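Local coordinates for protein 2-oxoglutarate dehydrogenase E3 component (Thermus thermophilus, PDB 2YQU) that probably reoxidises protein-bound dihydrolipoyl groups with NAD+ through its bound FAD, as the E3 component of a 2-oxoglutarate dehydrogenase complex, at residues W146-D150 against V231-P236; E152-S157 against D254-V258. One frame throughout, in Å; residues are numbered along the deposited sequence.

How the contacts relate
Contacts 1 and 2 illustrate how one stretch of chain can stitch two sheets together. Their segments alternate in sequence: 146-150 and 152-157 follow each other closely, then come 231-236 and 254-258. The centres lie about 9 Å apart. Contact 1 sets a loop against strand 231-237, an edge strand of a three-stranded antiparallel sheet, and contact 2 adds the short strand 154-155 to the border of a five-stranded parallel sheet. Val154 of contact 2 packs on Val234 of contact 1, with Val256 against the same valine, which joins the two sheets through their side chains. In this family these two sheets belong to the NAD-binding domain.

Contact 1: residues W146-D150 against V231-P236; sequences WAQVD and VTAVVP
The indole of Trp146 rests one face on a backbone carbonyl: the oxygen of Val231 stands over the centre of the ring, 3.8 Å above its plane. The first torsion makes this possible (chi1 46°), placing CG between the backbone N and the carbonyl carbon and laying the ring back along the start of strand 231-237. The Trp146 and Val231 side chains run roughly perpendicular, Trp146 CZ3 meeting Val231 CG1 at 3.6 Å, while Val234 brings CG2 up at the ring's edge, close to its plane. The root of the side chain is tightly placed as well, with Trp146 CB 3.1 Å from Thr232 O.

Backbone bonds fix the register around a single bridge between Ala147 and Val234. Val234 N donates to Trp146 O at 3.1 Å, and Gln148 N returns a bond of 2.9 Å to Val234 O, so both polar groups of Val234 are used on this side. Gln148 is then the centre of an inverse gamma turn, closed by a weak bond from Val149 N to Ala147 O. Its extended side chain runs beside that of Val235, with OE1 against CG2. Farther on, Asp150 and Pro236 pass one another with reversed headings, Asp150 OD1 coming to 3.4 Å from Pro236 CB; the other oxygen, OD2, accepts the backbone N-H groups of Glu152, Arg153 and Val154.

On its other edge strand 231-237 pairs with 240-245, where Thr232 and Ala233 together face Glu244 in a classic beta bulge. Val231 contacts NAD+ in another structure of this protein, and the loop lines the edge of the three-stranded antiparallel sheet characteristic of the NAD-binding domain in the pyridine nucleotide-disulfide oxidoreductase family.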
loop_
_atom_site.group_PDB
_atom_site.type_symbol
_atom_site.label_atom_id
_atom_site.label_comp_id
_atom_site.label_asym_id
_atom_site.label_seq_id
_atom_site.Cartn_x
_atom_site.Cartn_y
_atom_site.Cartn_z
ATOM N N TRP A 146 32.430 -17.646 -19.113
ATOM C CA TRP A 146 32.173 -17.209 -20.491
ATOM C C TRP A 146 31.789 -15.734 -20.606
ATOM O O TRP A 146 31.765 -15.191 -21.705
ATOM C CB TRP A 146 31.101 -18.079 -21.169
ATOM C CG TRP A 146 29.874 -18.359 -20.360
ATOM C CD1 TRP A 146 29.578 -19.519 -19.713
ATOM C CD2 TRP A 146 28.768 -17.474 -20.118
ATOM N NE1 TRP A 146 28.362 -19.416 -19.082
ATOM C CE2 TRP A 146 27.840 -18.172 -19.315
ATOM C CE3 TRP A 146 28.463 -16.157 -20.499
ATOM C CZ2 TRP A 146 26.642 -17.607 -18.883
ATOM C CZ3 TRP A 146 27.264 -15.596 -20.070
ATOM C CH2 TRP A 146 26.373 -16.320 -19.273
ATOM N N ALA A 147 31.470 -15.096 -19.483
ATOM C CA ALA A 147 31.155 -13.672 -19.471
ATOM C C ALA A 147 32.392 -12.856 -19.139
ATOM O O ALA A 147 32.871 -12.879 -18.008
ATOM C CB ALA A 147 30.041 -13.379 -18.477
ATOM N N GLN A 148 32.912 -12.148 -20.135
ATOM C CA GLN A 148 34.091 -11.308 -19.952
ATOM C C GLN A 148 33.650 -9.917 -19.507
ATOM O O GLN A 148 33.428 -9.027 -20.322
ATOM C CB GLN A 148 34.921 -11.253 -21.243
ATOM C CG GLN A 148 35.451 -12.624 -21.676
ATOM C CD GLN A 148 36.106 -12.619 -23.048
ATOM O OE1 GLN A 148 35.898 -13.544 -23.838
ATOM N NE2 GLN A 148 36.894 -11.589 -23.333
ATOM N N VAL A 149 33.496 -9.769 -18.198
ATOM C CA VAL A 149 33.068 -8.523 -17.580
ATOM C C VAL A 149 34.266 -7.594 -17.451
ATOM O O VAL A 149 35.230 -7.918 -16.750
ATOM C CB VAL A 149 32.460 -8.796 -16.181
ATOM C CG1 VAL A 149 32.143 -7.491 -15.438
ATOM C CG2 VAL A 149 31.219 -9.654 -16.317
ATOM N N ASP A 150 34.209 -6.455 -18.135
ATOM C CA ASP A 150 35.230 -5.413 -18.007
ATOM C C ASP A 150 34.736 -4.200 -17.194
ATOM O O ASP A 150 35.417 -3.181 -17.122
ATOM C CB ASP A 150 35.726 -4.976 -19.402
ATOM C CG ASP A 150 34.664 -4.250 -20.200
ATOM O OD1 ASP A 150 34.963 -3.745 -21.309
ATOM O OD2 ASP A 150 33.494 -4.122 -19.788
ATOM N N VAL A 231 23.073 -18.424 -23.328
ATOM C CA VAL A 231 24.180 -17.556 -23.702
ATOM C C VAL A 231 25.484 -18.332 -23.512
ATOM O O VAL A 231 25.699 -18.953 -22.469
ATOM C CB VAL A 231 24.197 -16.270 -22.846
ATOM C CG1 VAL A 231 25.438 -15.437 -23.142
ATOM C CG2 VAL A 231 22.928 -15.463 -23.084
ATOM N N THR A 232 26.337 -18.303 -24.532
ATOM C CA THR A 232 27.592 -19.049 -24.522
ATOM C C THR A 232 28.810 -18.140 -24.381
ATOM O O THR A 232 29.888 -18.615 -24.019
ATOM C CB THR A 232 27.726 -19.893 -25.797
ATOM O OG1 THR A 232 27.472 -19.088 -26.952
ATOM C CG2 THR A 232 26.670 -20.974 -25.846
ATOM N N ALA A 233 28.654 -16.850 -24.677
ATOM C CA ALA A 233 29.734 -15.885 -24.485
ATOM C C ALA A 233 29.204 -14.460 -24.393
ATOM O O ALA A 233 28.201 -14.124 -25.009
ATOM C CB ALA A 233 30.754 -15.980 -25.631
ATOM N N VAL A 234 29.885 -13.637 -23.607
ATOM C CA VAL A 234 29.673 -12.196 -23.618
ATOM C C VAL A 234 31.049 -11.569 -23.687
ATOM O O VAL A 234 31.885 -11.820 -22.827
ATOM C CB VAL A 234 28.918 -11.702 -22.371
ATOM C CG1 VAL A 234 28.681 -10.187 -22.449
ATOM C CG2 VAL A 234 27.591 -12.442 -22.234
ATOM N N VAL A 235 31.287 -10.774 -24.726
ATOM C CA VAL A 235 32.613 -10.228 -24.994
ATOM C C VAL A 235 32.529 -8.733 -25.289
ATOM O O VAL A 235 31.716 -8.311 -26.099
ATOM C CB VAL A 235 33.281 -10.939 -26.203
ATOM C CG1 VAL A 235 34.728 -10.479 -26.366
ATOM C CG2 VAL A 235 33.218 -12.450 -26.046
ATOM N N PRO A 236 33.346 -7.922 -24.628
ATOM C CA PRO A 236 33.410 -6.496 -24.964
ATOM C C PRO A 236 34.028 -6.263 -26.341
ATOM O O PRO A 236 34.861 -7.044 -26.789
ATOM C CB PRO A 236 34.279 -5.893 -23.853
ATOM C CG PRO A 236 34.987 -7.023 -23.218
ATOM C CD PRO A 236 34.233 -8.275 -23.506
#

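Contact 2: residues E152-S157 against D254-V258; sequences ERVVTS and DRVLV
A bend at the second torsion of each arginine, chi2 -64° in Arg153 and -76° in Arg255, turns both chains until their guanidinium groups stack, centres 4.0 Å apart and planes inclined by 28°. Arg153 NH2 stands over the centre of the Arg255 group. Repulsion between the two charges is probably eased by their partners: Arg255 NH2 forms a salt bridge with Glu165, while its NH1 donates to Glu152 O (2.8 Å) from above the carbonyl plane and not along a lone pair. Arg153 NH2 bonds to Asp254 O at 3.1 Å and, weakly, to a water that also donates to Asp254 OD2; Asp254 OD1 accepts the backbone N-H of Arg169.

Beyond the arginines the backbones pair as parallel strands, Val154 opposite Val256 and Val155 opposite Leu257. This puts 154-155 at the border of the five-stranded parallel sheet of a Rossmann-type NAD-binding domain, next to 255-258. Val256 N donates to Arg153 O, Val155 N to Val256 O and Val258 N to Val155 O. Val154 CG1 meets Val258 CG2 at 3.6 Å, and Leu257 CD1 presses on Thr156 C at 3.3 Å. A second water links Val258 O to the amide of Ser157, a residue that touches the FAD.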
loop_
_atom_site.group_PDB
_atom_site.type_symbol
_atom_site.label_atom_id
_atom_site.label_comp_id
_atom_site.label_asym_id
_atom_site.label_seq_id
_atom_site.Cartn_x
_atom_site.Cartn_y
_atom_site.Cartn_z
ATOM N N GLU A 152 32.729 -1.989 -17.902
ATOM C CA GLU A 152 32.556 -0.831 -18.773
ATOM C C GLU A 152 31.446 -1.121 -19.778
ATOM O O GLU A 152 30.354 -0.568 -19.676
ATOM C CB GLU A 152 33.862 -0.506 -19.507
ATOM C CG GLU A 152 34.933 0.117 -18.624
ATOM C CD GLU A 152 36.313 0.099 -19.266
ATOM O OE1 GLU A 152 36.417 -0.216 -20.476
ATOM O OE2 GLU A 152 37.307 0.403 -18.564
ATOM N N ARG A 153 31.738 -1.994 -20.743
ATOM C CA ARG A 153 30.777 -2.403 -21.766
ATOM C C ARG A 153 29.980 -3.639 -21.352
ATOM O O ARG A 153 28.794 -3.738 -21.652
ATOM C CB ARG A 153 31.504 -2.673 -23.095
ATOM C CG ARG A 153 31.989 -1.405 -23.805
ATOM C CD ARG A 153 30.856 -0.493 -24.253
ATOM N NE ARG A 153 31.310 0.674 -25.010
ATOM C CZ ARG A 153 30.537 1.716 -25.310
ATOM N NH1 ARG A 153 31.037 2.734 -26.004
ATOM N NH2 ARG A 153 29.262 1.746 -24.933
ATOM N N VAL A 154 30.649 -4.591 -20.709
ATOM C CA VAL A 154 30.011 -5.742 -20.089
ATOM C C VAL A 154 30.100 -5.543 -18.581
ATOM O O VAL A 154 31.196 -5.458 -18.030
ATOM C CB VAL A 154 30.706 -7.059 -20.486
ATOM C CG1 VAL A 154 29.980 -8.255 -19.890
ATOM C CG2 VAL A 154 30.779 -7.177 -22.002
ATOM N N VAL A 155 28.948 -5.484 -17.916
ATOM C CA VAL A 155 28.858 -4.966 -16.557
ATOM C C VAL A 155 28.020 -5.829 -15.618
ATOM O O VAL A 155 27.278 -6.702 -16.056
ATOM C CB VAL A 155 28.231 -3.548 -16.546
ATOM C CG1 VAL A 155 29.010 -2.587 -17.454
ATOM C CG2 VAL A 155 26.748 -3.585 -16.943
ATOM N N THR A 156 28.152 -5.545 -14.324
ATOM C CA THR A 156 27.270 -6.076 -13.291
ATOM C C THR A 156 26.246 -5.021 -12.899
ATOM O O THR A 156 26.243 -3.908 -13.427
ATOM C CB THR A 156 28.066 -6.499 -12.033
ATOM O OG1 THR A 156 28.661 -5.347 -11.407
ATOM C CG2 THR A 156 29.226 -7.402 -12.398
ATOM N N SER A 157 25.397 -5.362 -11.932
ATOM C CA SER A 157 24.325 -4.472 -11.515
ATOM C C SER A 157 24.860 -3.130 -11.028
ATOM O O SER A 157 24.219 -2.112 -11.210
ATOM C CB SER A 157 23.460 -5.122 -10.429
ATOM O OG SER A 157 24.249 -5.674 -9.399
ATOM N N ASP A 254 25.130 -1.791 -26.892
ATOM C CA ASP A 254 26.045 -0.789 -26.348
ATOM C C ASP A 254 26.549 -1.171 -24.957
ATOM O O ASP A 254 27.681 -0.864 -24.581
ATOM C CB ASP A 254 25.353 0.569 -26.282
ATOM C CG ASP A 254 24.941 1.065 -27.638
ATOM O OD1 ASP A 254 23.760 0.872 -28.009
ATOM O OD2 ASP A 254 25.738 1.645 -28.402
ATOM N N ARG A 255 25.675 -1.795 -24.180
ATOM C CA ARG A 255 26.017 -2.328 -22.866
ATOM C C ARG A 255 25.354 -3.686 -22.718
ATOM O O ARG A 255 24.281 -3.927 -23.266
ATOM C CB ARG A 255 25.522 -1.409 -21.736
ATOM C CG ARG A 255 25.892 0.045 -21.865
ATOM C CD ARG A 255 27.340 0.370 -21.531
ATOM N NE ARG A 255 27.633 1.778 -21.792
ATOM C CZ ARG A 255 28.849 2.322 -21.746
ATOM N NH1 ARG A 255 29.915 1.584 -21.462
ATOM N NH2 ARG A 255 29.000 3.617 -21.998
ATOM N N VAL A 256 26.004 -4.576 -21.982
ATOM C CA VAL A 256 25.409 -5.844 -21.609
ATOM C C VAL A 256 25.502 -5.984 -20.102
ATOM O O VAL A 256 26.581 -5.861 -19.531
ATOM C CB VAL A 256 26.105 -7.034 -22.296
ATOM C CG1 VAL A 256 25.565 -8.359 -21.775
ATOM C CG2 VAL A 256 25.957 -6.940 -23.801
ATOM N N LEU A 257 24.360 -6.213 -19.463
ATOM C CA LEU A 257 24.293 -6.431 -18.020
ATOM C C LEU A 257 24.272 -7.926 -17.758
ATOM O O LEU A 257 23.363 -8.623 -18.173
ATOM C CB LEU A 257 23.040 -5.781 -17.417
ATOM C CG LEU A 257 22.671 -6.150 -15.967
ATOM C CD1 LEU A 257 23.819 -5.899 -15.024
ATOM C CD2 LEU A 257 21.452 -5.356 -15.502
ATOM N N VAL A 258 25.283 -8.410 -17.052
ATOM C CA VAL A 258 25.360 -9.807 -16.668
ATOM C C VAL A 258 24.738 -9.925 -15.276
ATOM O O VAL A 258 25.342 -9.520 -14.294
ATOM C CB VAL A 258 26.826 -10.294 -16.682
ATOM C CG1 VAL A 258 26.924 -11.759 -16.242
ATOM C CG2 VAL A 258 27.416 -10.104 -18.079
HETATM O O HOH W 1 27.499 3.137 -27.064
HETATM O O HOH W 2 24.936 -8.197 -11.880
#